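Local coordinates for cypemycin cysteine dehydrogenase (decarboxylating) (Streptomyces sp, PDB 6JDD), which catalyses the oxidative decarboxylation of the C-terminal cysteine of the precursor peptide in biosynthesis of the linaridin cypemycin, and binds FAD, at residues A[12-17]-A[41-46]; A[88-93]-A[117-122]. All blocks are in the same frame, centred on the assembly; numbering follows the deposited sequence.

Contact 1: A[12-17]-A[41-46]. With FAD (flavin-adenine dinucleotide), chain B.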
ATOM      1  N   HIS A  12     -17.788  32.376 -10.486  1.00 45.04           N
ATOM      2  CA  HIS A  12     -17.285  31.000 -10.355  1.00 38.51           C
ATOM      3  C   HIS A  12     -16.766  30.543 -11.703  1.00 42.26           C
ATOM      4  O   HIS A  12     -17.461  30.768 -12.705  1.00 44.06           O
ATOM      5  CB  HIS A  12     -18.390  30.055  -9.915  1.00 39.95           C
ATOM      6  CG  HIS A  12     -17.865  28.682  -9.705  1.00 40.33           C
ATOM      7  ND1 HIS A  12     -17.599  28.190  -8.459  1.00 44.02           N
ATOM      8  CD2 HIS A  12     -17.516  27.724 -10.578  1.00 39.41           C
ATOM      9  CE1 HIS A  12     -17.127  26.971  -8.580  1.00 39.22           C
ATOM     10  NE2 HIS A  12     -17.037  26.675  -9.853  1.00 40.46           N
ATOM     11  N   VAL A  13     -15.583  29.941 -11.699  1.00 41.43           N
ATOM     12  CA  VAL A  13     -14.946  29.375 -12.908  1.00 41.12           C
ATOM     13  C   VAL A  13     -14.903  27.867 -12.715  1.00 41.82           C
ATOM     14  O   VAL A  13     -14.397  27.410 -11.719  1.00 42.20           O
ATOM     15  CB  VAL A  13     -13.562  29.973 -13.203  1.00 41.31           C
ATOM     16  CG1 VAL A  13     -12.959  29.295 -14.398  1.00 39.68           C
ATOM     17  CG2 VAL A  13     -13.616  31.471 -13.450  1.00 43.54           C
ATOM     18  N   HIS A  14     -15.488  27.137 -13.650  1.00 40.06           N
ATOM     19  CA  HIS A  14     -15.475  25.660 -13.681  1.00 39.78           C
ATOM     20  C   HIS A  14     -14.544  25.220 -14.800  1.00 37.86           C
ATOM     21  O   HIS A  14     -14.797  25.574 -15.974  1.00 36.24           O
ATOM     22  CB  HIS A  14     -16.891  25.119 -13.840  1.00 37.61           C
ATOM     23  CG  HIS A  14     -16.947  23.632 -13.860  1.00 41.01           C
ATOM     24  ND1 HIS A  14     -16.432  22.866 -12.830  1.00 42.52           N
ATOM     25  CD2 HIS A  14     -17.402  22.770 -14.791  1.00 40.29           C
ATOM     26  CE1 HIS A  14     -16.588  21.591 -13.130  1.00 40.63           C
ATOM     27  NE2 HIS A  14     -17.153  21.504 -14.342  1.00 37.27           N
ATOM     28  N   VAL A  15     -13.463  24.554 -14.415  1.00 33.23           N
ATOM     29  CA  VAL A  15     -12.340  24.199 -15.327  1.00 35.71           C
ATOM     30  C   VAL A  15     -12.456  22.721 -15.669  1.00 35.75           C
ATOM     31  O   VAL A  15     -12.521  21.908 -14.728  1.00 36.73           O
ATOM     32  CB  VAL A  15     -10.984  24.507 -14.675  1.00 36.08           C
ATOM     33  CG1 VAL A  15      -9.820  24.304 -15.654  1.00 34.45           C
ATOM     34  CG2 VAL A  15     -10.972  25.902 -14.060  1.00 33.15           C
ATOM     35  N   THR A  16     -12.416  22.371 -16.955  1.00 38.80           N
ATOM     36  CA  THR A  16     -12.627  20.978 -17.442  1.00 36.30           C
ATOM     37  C   THR A  16     -11.413  20.561 -18.271  1.00 33.69           C
ATOM     38  O   THR A  16     -10.645  21.395 -18.612  1.00 35.86           O
ATOM     39  CB  THR A  16     -13.962  20.823 -18.204  1.00 34.72           C
ATOM     40  OG1 THR A  16     -13.863  21.396 -19.515  1.00 35.90           O
ATOM     41  CG2 THR A  16     -15.164  21.397 -17.466  1.00 29.99           C
ATOM     42  N   GLY A  17     -11.322  19.272 -18.599  1.00 39.03           N
ATOM     43  CA  GLY A  17     -10.108  18.538 -19.004  1.00 36.56           C
ATOM     44  C   GLY A  17      -9.749  18.713 -20.455  1.00 38.62           C
ATOM     45  O   GLY A  17      -9.623  17.723 -21.203  1.00 44.29           O
ATOM     46  N   ASN A  41     -14.208  32.257  -7.403  1.00 48.46           N
ATOM     47  CA  ASN A  41     -14.279  30.839  -6.976  1.00 46.65           C
ATOM     48  C   ASN A  41     -13.916  29.943  -8.160  1.00 44.70           C
ATOM     49  O   ASN A  41     -14.157  30.323  -9.299  1.00 44.34           O
ATOM     50  CB  ASN A  41     -15.656  30.478  -6.422  1.00 46.75           C
ATOM     51  CG  ASN A  41     -16.126  31.452  -5.368  1.00 48.78           C
ATOM     52  OD1 ASN A  41     -15.600  31.492  -4.259  1.00 47.90           O
ATOM     53  ND2 ASN A  41     -17.136  32.230  -5.711  1.00 46.14           N
ATOM     54  N   VAL A  42     -13.341  28.787  -7.883  1.00 41.06           N
ATOM     55  CA  VAL A  42     -12.884  27.869  -8.953  1.00 40.78           C
ATOM     56  C   VAL A  42     -13.171  26.424  -8.555  1.00 42.00           C
ATOM     57  O   VAL A  42     -12.864  26.019  -7.418  1.00 43.67           O
ATOM     58  CB  VAL A  42     -11.391  28.064  -9.259  1.00 39.79           C
ATOM     59  CG1 VAL A  42     -10.972  27.215 -10.443  1.00 42.09           C
ATOM     60  CG2 VAL A  42     -11.038  29.515  -9.517  1.00 36.92           C
ATOM     61  N   SER A  43     -13.763  25.692  -9.478  1.00 40.70           N
ATOM     62  CA  SER A  43     -13.947  24.221  -9.394  1.00 42.39           C
ATOM     63  C   SER A  43     -13.120  23.585 -10.514  1.00 36.12           C
ATOM     64  O   SER A  43     -12.968  24.180 -11.569  1.00 37.04           O
ATOM     65  CB  SER A  43     -15.414  23.813  -9.433  1.00 41.30           C
ATOM     66  OG  SER A  43     -16.060  24.208 -10.637  1.00 38.39           O
ATOM     67  N   VAL A  44     -12.557  22.429 -10.266  1.00 36.56           N
ATOM     68  CA  VAL A  44     -11.644  21.796 -11.245  1.00 36.93           C
ATOM     69  C   VAL A  44     -12.010  20.317 -11.325  1.00 36.22           C
ATOM     70  O   VAL A  44     -12.047  19.658 -10.311  1.00 41.27           O
ATOM     71  CB  VAL A  44     -10.179  21.977 -10.809  1.00 36.46           C
ATOM     72  CG1 VAL A  44      -9.235  21.370 -11.812  1.00 32.49           C
ATOM     73  CG2 VAL A  44      -9.815  23.420 -10.567  1.00 39.65           C
ATOM     74  N   THR A  45     -12.227  19.796 -12.514  1.00 39.76           N
ATOM     75  CA  THR A  45     -12.608  18.379 -12.710  1.00 45.70           C
ATOM     76  C   THR A  45     -11.357  17.557 -12.536  1.00 43.52           C
ATOM     77  O   THR A  45     -10.275  18.044 -12.796  1.00 40.81           O
ATOM     78  CB  THR A  45     -13.218  18.043 -14.075  1.00 39.91           C
ATOM     79  OG1 THR A  45     -12.254  18.154 -15.131  1.00 42.01           O
ATOM     80  CG2 THR A  45     -14.447  18.873 -14.365  1.00 38.41           C
ATOM     81  N   PRO A  46     -11.500  16.293 -12.101  1.00 48.30           N
ATOM     82  CA  PRO A  46     -10.373  15.376 -12.050  1.00 41.71           C
ATOM     83  C   PRO A  46      -9.553  15.459 -13.366  1.00 41.88           C
ATOM     84  O   PRO A  46      -8.384  15.586 -13.323  1.00 49.66           O
ATOM     85  CB  PRO A  46     -11.110  14.056 -11.811  1.00 40.21           C
ATOM     86  CG  PRO A  46     -12.266  14.450 -10.943  1.00 45.90           C
ATOM     87  CD  PRO A  46     -12.761  15.703 -11.626  1.00 51.49           C
TER
HETATM   88  PA  FAD B 201     -14.598  14.771 -15.596  1.00 43.25           P
HETATM   89  O1A FAD B 201     -15.224  15.063 -14.272  1.00 46.56           O
HETATM   90  O2A FAD B 201     -13.127  14.522 -15.644  1.00 46.21           O
HETATM   91  O5B FAD B 201     -15.367  13.544 -16.288  1.00 52.39           O
HETATM   92  C5B FAD B 201     -14.878  12.199 -16.054  1.00 51.51           C
HETATM   93  C4B FAD B 201     -16.001  11.215 -16.277  1.00 52.59           C
HETATM   94  O4B FAD B 201     -16.077  10.316 -15.141  1.00 56.08           O
HETATM   95  C3B FAD B 201     -17.405  11.819 -16.423  1.00 49.71           C
HETATM   96  O3B FAD B 201     -18.184  11.091 -17.364  1.00 50.11           O
HETATM   97  C2B FAD B 201     -17.971  11.691 -15.006  1.00 50.24           C
HETATM   98  O2B FAD B 201     -19.381  11.657 -14.982  1.00 54.93           O
HETATM   99  C1B FAD B 201     -17.366  10.361 -14.572  1.00 49.48           C
HETATM  100  N9A FAD B 201     -17.231  10.221 -13.127  1.00 53.81           N
HETATM  101  C8A FAD B 201     -18.035  10.762 -12.154  1.00 67.62           C
HETATM  102  N7A FAD B 201     -17.641  10.446 -10.942  1.00 58.48           N
HETATM  103  C5A FAD B 201     -16.516   9.652 -11.133  1.00 63.88           C
HETATM  104  C6A FAD B 201     -15.642   9.004 -10.238  1.00 58.80           C
HETATM  105  N6A FAD B 201     -15.768   9.054  -8.915  1.00 61.90           N
HETATM  106  N1A FAD B 201     -14.621   8.294 -10.772  1.00 56.88           N
HETATM  107  C2A FAD B 201     -14.499   8.248 -12.105  1.00 64.08           C
HETATM  108  N3A FAD B 201     -15.256   8.815 -13.041  1.00 56.96           N
HETATM  109  C4A FAD B 201     -16.258   9.510 -12.478  1.00 58.70           C
HETATM  110  N1  FAD B 201     -11.888  17.016 -24.733  1.00 40.43           N
HETATM  111  C2  FAD B 201     -12.507  18.102 -25.249  1.00 41.08           C
HETATM  112  O2  FAD B 201     -13.738  18.174 -25.282  1.00 41.61           O
HETATM  113  N3  FAD B 201     -11.813  19.157 -25.751  1.00 44.45           N
HETATM  114  C4  FAD B 201     -10.440  19.183 -25.765  1.00 42.70           C
HETATM  115  O4  FAD B 201      -9.855  20.152 -26.227  1.00 41.01           O
HETATM  116  C4X FAD B 201      -9.758  18.070 -25.236  1.00 43.95           C
HETATM  117  N5  FAD B 201      -8.449  18.077 -25.241  1.00 45.33           N
HETATM  118  C5X FAD B 201      -7.809  16.983 -24.721  1.00 43.81           C
HETATM  119  C6  FAD B 201      -6.403  16.974 -24.717  1.00 40.61           C
HETATM  120  C7  FAD B 201      -5.695  15.910 -24.213  1.00 43.69           C
HETATM  121  C7M FAD B 201      -4.188  15.934 -24.225  1.00 45.59           C
HETATM  122  C8  FAD B 201      -6.393  14.798 -23.682  1.00 45.36           C
HETATM  123  C8M FAD B 201      -5.639  13.620 -23.122  1.00 45.15           C
HETATM  124  C9  FAD B 201      -7.773  14.795 -23.679  1.00 40.14           C
HETATM  125  C9A FAD B 201      -8.505  15.878 -24.194  1.00 40.89           C
HETATM  126  N10 FAD B 201      -9.899  15.908 -24.207  1.00 39.11           N
HETATM  127  C10 FAD B 201     -10.572  16.998 -24.726  1.00 42.86           C
HETATM  128  C1' FAD B 201     -10.661  14.769 -23.664  1.00 37.97           C
HETATM  129  C2' FAD B 201     -11.180  15.044 -22.266  1.00 39.74           C
HETATM  130  O2' FAD B 201     -10.085  15.158 -21.361  1.00 40.44           O
HETATM  131  C3' FAD B 201     -12.111  13.925 -21.795  1.00 39.69           C
HETATM  132  O3' FAD B 201     -13.308  13.952 -22.567  1.00 42.17           O
HETATM  133  C4' FAD B 201     -12.471  14.007 -20.310  1.00 39.62           C
HETATM  134  O4' FAD B 201     -13.320  12.912 -19.961  1.00 39.25           O
HETATM  135  C5' FAD B 201     -13.155  15.306 -19.952  1.00 41.66           C
HETATM  136  O5' FAD B 201     -13.634  15.240 -18.581  1.00 42.42           O
HETATM  137  P   FAD B 201     -14.184  16.572 -17.878  1.00 39.13           P
HETATM  138  O1P FAD B 201     -15.176  17.212 -18.791  1.00 40.26           O
HETATM  139  O2P FAD B 201     -13.016  17.373 -17.406  1.00 38.57           O
HETATM  140  O3P FAD B 201     -14.952  15.963 -16.608  1.00 44.87           O
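His12 reaches across to Ser43 with the far end of its ring. Its CG is anti to the backbone N (chi1 -177°), and the ring lies over Asn41 O and Val42 N, which sit off-centre beneath one face. His12 NE2 then meets Ser43 OG near the ring plane at 2.8 Å, in a nearly straight bond (171°). His12 ND1 is hydrogen-bonded to Ser84 OG. An alanine here would probably leave Ser43 OG with one histidine partner fewer and Ser84 OG without this ring nitrogen. Val13 N donates to Asn41 O (2.8 Å), and Val13 O accepts from Ser43 N. This ladder joins two parallel strands, 10-15 and 39-44, the beta strands of a beta-alpha-beta unit whose crossover is helix 24-34 in the Rossmann-like flavoprotein fold. His14 brings ND1 to 2.6 Å from Ser43 OG, near the plane of its own ring. The serine hydroxyl therefore bridges two histidines on one face of the sheet, beside helix 111-118. His14 CE1 also touches Thr45 CG2 (3.7 Å). On the other face Val15 CG2 packs on Val42 CG1 (3.8 Å), with Leu57 of helix 54-60 against Val42 and Val44. Val15 N and Val15 O continue the ladder to Ser43 O and Thr45 N. Thr16 OG1 is hydrogen-bonded to Pro94 O and Thr96 N. Gly17 N donates to FAD O2P (2.8 Å), and Gly17 O receives FAD O2' (2.6 Å). Thr45 OG1 donates to the same O2P at 2.5 Å, and itself accepts from Ala48 N.

Contact 2: A[88-93]-A[117-122]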
ATOM      1  N   GLU A  88     -22.254  35.379  -9.065  1.00 47.21           N
ATOM      2  CA  GLU A  88     -23.345  35.985  -9.857  1.00 53.10           C
ATOM      3  C   GLU A  88     -23.283  35.505 -11.308  1.00 52.45           C
ATOM      4  O   GLU A  88     -24.210  35.787 -12.087  1.00 57.53           O
ATOM      5  CB  GLU A  88     -23.226  37.508  -9.797  1.00 51.45           C
ATOM      6  CG  GLU A  88     -23.530  38.045  -8.406  1.00 57.63           C
ATOM      7  CD  GLU A  88     -23.331  39.541  -8.289  1.00 73.15           C
ATOM      8  OE1 GLU A  88     -23.939  40.223  -9.118  1.00 73.44           O
ATOM      9  OE2 GLU A  88     -22.544  39.999  -7.410  1.00 64.08           O
ATOM     10  N   CYS A  89     -22.213  34.839 -11.703  1.00 49.95           N
ATOM     11  CA  CYS A  89     -22.222  34.102 -12.984  1.00 49.65           C
ATOM     12  C   CYS A  89     -21.308  32.881 -12.875  1.00 46.98           C
ATOM     13  O   CYS A  89     -20.607  32.742 -11.879  1.00 47.48           O
ATOM     14  CB  CYS A  89     -21.871  35.042 -14.123  1.00 48.55           C
ATOM     15  SG  CYS A  89     -20.104  35.407 -14.217  1.00 56.01           S
ATOM     16  N   PHE A  90     -21.384  32.004 -13.862  1.00 43.34           N
ATOM     17  CA  PHE A  90     -20.657  30.716 -13.914  1.00 43.01           C
ATOM     18  C   PHE A  90     -20.039  30.581 -15.297  1.00 42.24           C
ATOM     19  O   PHE A  90     -20.760  30.653 -16.272  1.00 46.53           O
ATOM     20  CB  PHE A  90     -21.595  29.552 -13.627  1.00 39.20           C
ATOM     21  CG  PHE A  90     -22.121  29.538 -12.225  1.00 41.99           C
ATOM     22  CD1 PHE A  90     -23.162  30.360 -11.851  1.00 44.52           C
ATOM     23  CD2 PHE A  90     -21.534  28.734 -11.271  1.00 43.21           C
ATOM     24  CE1 PHE A  90     -23.632  30.354 -10.549  1.00 44.63           C
ATOM     25  CE2 PHE A  90     -22.023  28.712  -9.974  1.00 43.17           C
ATOM     26  CZ  PHE A  90     -23.067  29.525  -9.614  1.00 40.98           C
ATOM     27  N   LEU A  91     -18.721  30.493 -15.350  1.00 43.96           N
ATOM     28  CA  LEU A  91     -17.981  30.394 -16.628  1.00 42.72           C
ATOM     29  C   LEU A  91     -17.379  28.996 -16.664  1.00 44.13           C
ATOM     30  O   LEU A  91     -16.628  28.677 -15.767  1.00 48.90           O
ATOM     31  CB  LEU A  91     -16.901  31.479 -16.736  1.00 39.35           C
ATOM     32  CG  LEU A  91     -17.334  32.883 -16.321  1.00 47.14           C
ATOM     33  CD1 LEU A  91     -16.141  33.830 -16.262  1.00 54.57           C
ATOM     34  CD2 LEU A  91     -18.393  33.440 -17.268  1.00 48.42           C
ATOM     35  N   VAL A  92     -17.723  28.205 -17.666  1.00 39.19           N
ATOM     36  CA  VAL A  92     -17.075  26.894 -17.919  1.00 37.86           C
ATOM     37  C   VAL A  92     -15.909  27.130 -18.887  1.00 41.16           C
ATOM     38  O   VAL A  92     -16.132  27.362 -20.055  1.00 41.42           O
ATOM     39  CB  VAL A  92     -18.100  25.866 -18.415  1.00 38.68           C
ATOM     40  CG1 VAL A  92     -17.503  24.471 -18.475  1.00 39.40           C
ATOM     41  CG2 VAL A  92     -19.342  25.863 -17.530  1.00 35.39           C
ATOM     42  N   PHE A  93     -14.698  27.111 -18.353  1.00 44.38           N
ATOM     43  CA  PHE A  93     -13.504  27.736 -18.965  1.00 43.52           C
ATOM     44  C   PHE A  93     -12.292  26.875 -18.668  1.00 44.27           C
ATOM     45  O   PHE A  93     -11.831  26.867 -17.533  1.00 47.40           O
ATOM     46  CB  PHE A  93     -13.308  29.142 -18.395  1.00 41.79           C
ATOM     47  CG  PHE A  93     -12.185  29.914 -19.034  1.00 44.31           C
ATOM     48  CD1 PHE A  93     -12.267  30.310 -20.357  1.00 46.15           C
ATOM     49  CD2 PHE A  93     -11.052  30.229 -18.316  1.00 47.28           C
ATOM     50  CE1 PHE A  93     -11.233  31.005 -20.957  1.00 54.57           C
ATOM     51  CE2 PHE A  93     -10.022  30.929 -18.920  1.00 50.20           C
ATOM     52  CZ  PHE A  93     -10.108  31.317 -20.239  1.00 52.42           C
ATOM     53  N   GLN A 117     -26.700  22.619 -13.094  1.00 41.34           N
ATOM     54  CA  GLN A 117     -28.112  22.269 -13.357  1.00 40.02           C
ATOM     55  C   GLN A 117     -29.029  23.208 -12.555  1.00 43.02           C
ATOM     56  O   GLN A 117     -30.097  23.559 -13.083  1.00 42.52           O
ATOM     57  CB  GLN A 117     -28.451  20.816 -12.984  1.00 36.41           C
ATOM     58  CG  GLN A 117     -27.822  19.709 -13.860  1.00 37.91           C
ATOM     59  CD  GLN A 117     -28.064  19.812 -15.348  1.00 41.32           C
ATOM     60  OE1 GLN A 117     -29.036  20.435 -15.796  1.00 42.17           O
ATOM     61  NE2 GLN A 117     -27.175  19.196 -16.129  1.00 33.90           N
ATOM     62  N   LEU A 118     -28.684  23.601 -11.332  1.00 40.63           N
ATOM     63  CA  LEU A 118     -29.666  24.247 -10.435  1.00 39.37           C
ATOM     64  C   LEU A 118     -29.564  25.771 -10.528  1.00 40.14           C
ATOM     65  O   LEU A 118     -30.509  26.474 -10.149  1.00 43.94           O
ATOM     66  CB  LEU A 118     -29.473  23.748  -9.000  1.00 37.55           C
ATOM     67  CG  LEU A 118     -29.685  22.255  -8.769  1.00 40.35           C
ATOM     68  CD1 LEU A 118     -29.482  21.929  -7.318  1.00 46.12           C
ATOM     69  CD2 LEU A 118     -31.066  21.839  -9.171  1.00 44.20           C
ATOM     70  N   THR A 119     -28.471  26.306 -11.032  1.00 43.34           N
ATOM     71  CA  THR A 119     -28.308  27.774 -11.014  1.00 45.47           C
ATOM     72  C   THR A 119     -29.328  28.390 -11.983  1.00 49.03           C
ATOM     73  O   THR A 119     -29.634  27.771 -13.025  1.00 46.97           O
ATOM     74  CB  THR A 119     -26.871  28.201 -11.301  1.00 41.86           C
ATOM     75  OG1 THR A 119     -26.788  29.615 -11.118  1.00 43.28           O
ATOM     76  CG2 THR A 119     -26.440  27.837 -12.702  1.00 42.03           C
ATOM     77  N   ASP A 120     -29.801  29.579 -11.625  1.00 50.56           N
ATOM     78  CA  ASP A 120     -30.538  30.522 -12.510  1.00 50.47           C
ATOM     79  C   ASP A 120     -29.609  31.610 -13.037  1.00 51.17           C
ATOM     80  O   ASP A 120     -30.050  32.348 -13.920  1.00 49.62           O
ATOM     81  CB  ASP A 120     -31.688  31.220 -11.770  1.00 53.58           C
ATOM     82  CG  ASP A 120     -32.739  30.208 -11.343  1.00 70.06           C
ATOM     83  OD1 ASP A 120     -33.091  29.302 -12.187  1.00 72.64           O
ATOM     84  OD2 ASP A 120     -33.151  30.285 -10.154  1.00 86.62           O
ATOM     85  N   ALA A 121     -28.411  31.750 -12.480  1.00 48.34           N
ATOM     86  CA  ALA A 121     -27.477  32.828 -12.862  1.00 43.53           C
ATOM     87  C   ALA A 121     -27.005  32.597 -14.299  1.00 41.11           C
ATOM     88  O   ALA A 121     -27.068  31.489 -14.840  1.00 43.47           O
ATOM     89  CB  ALA A 121     -26.306  32.887 -11.898  1.00 46.27           C
ATOM     90  N   PRO A 122     -26.497  33.658 -14.964  1.00 42.12           N
ATOM     91  CA  PRO A 122     -25.856  33.507 -16.267  1.00 41.87           C
ATOM     92  C   PRO A 122     -24.756  32.437 -16.237  1.00 46.49           C
ATOM     93  O   PRO A 122     -23.941  32.439 -15.387  1.00 44.82           O
ATOM     94  CB  PRO A 122     -25.248  34.886 -16.518  1.00 48.22           C
ATOM     95  CG  PRO A 122     -26.049  35.834 -15.655  1.00 45.20           C
ATOM     96  CD  PRO A 122     -26.477  35.038 -14.451  1.00 39.79           C
TER
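Pro122 O accepts the backbone N-H of Phe90 at 3.0 Å. Cys89 CA comes to 3.4 Å of the same Pro122 O, in a CA-H...O contact. Beside this, Cys89 CB packs on Pro122 CB (4.1 Å). Pro122 CD and Ala121 CB both rest against Glu88 O. Phe90 has CG anti to its carbonyl carbon (chi1 -67°). Its ring reaches the turn that follows helix 111-118. Ala121 CB meets the ring at its edge, in plane, 3.9 Å from Phe90 CE1. Thr119 slides past the ring in the opposite direction, and Thr119 OG1 is 3.3 Å from Phe90 CE1. That oxygen also accepts from Ala121 N, which makes an ST turn just after the helix. Asn148 ND2 donates to Ala121 O. The Glu88 carboxylate forms a salt bridge with Arg183 and a hydrogen bond with Ala9 N. The contact marks where the chain leaves helix 111-118 and enters strand 123-127, the sheet neighbour of strand 90-95. Met115 and Leu116 of that helix pack on Phe90, while Ala179 and Met182 of helix 172-185 pack on Cys89 and Pro122.

Overall arrangement
Both contacts reach the same parallel sheet, and their centres lie 12 Å apart. They meet where strand 10-15 runs beside strand 90-95. His14 N and His14 O are probably hydrogen-bonded to Leu91 O (2.9 Å) and Phe93 N (2.8 Å). His12 CB also packs on Phe90 CD2 at 3.7 Å. Along the chain, contact 1 closes before contact 2 opens. Segments 12-17 and 41-46 carry part of the FAD pocket at their C-terminal ends. Contact 2 holds none of the pocket residues and lies toward the start of strand 90-95. Just past the end of that strand, Thr96, Leu97 and Thr99 are also hydrogen-bonded to FAD.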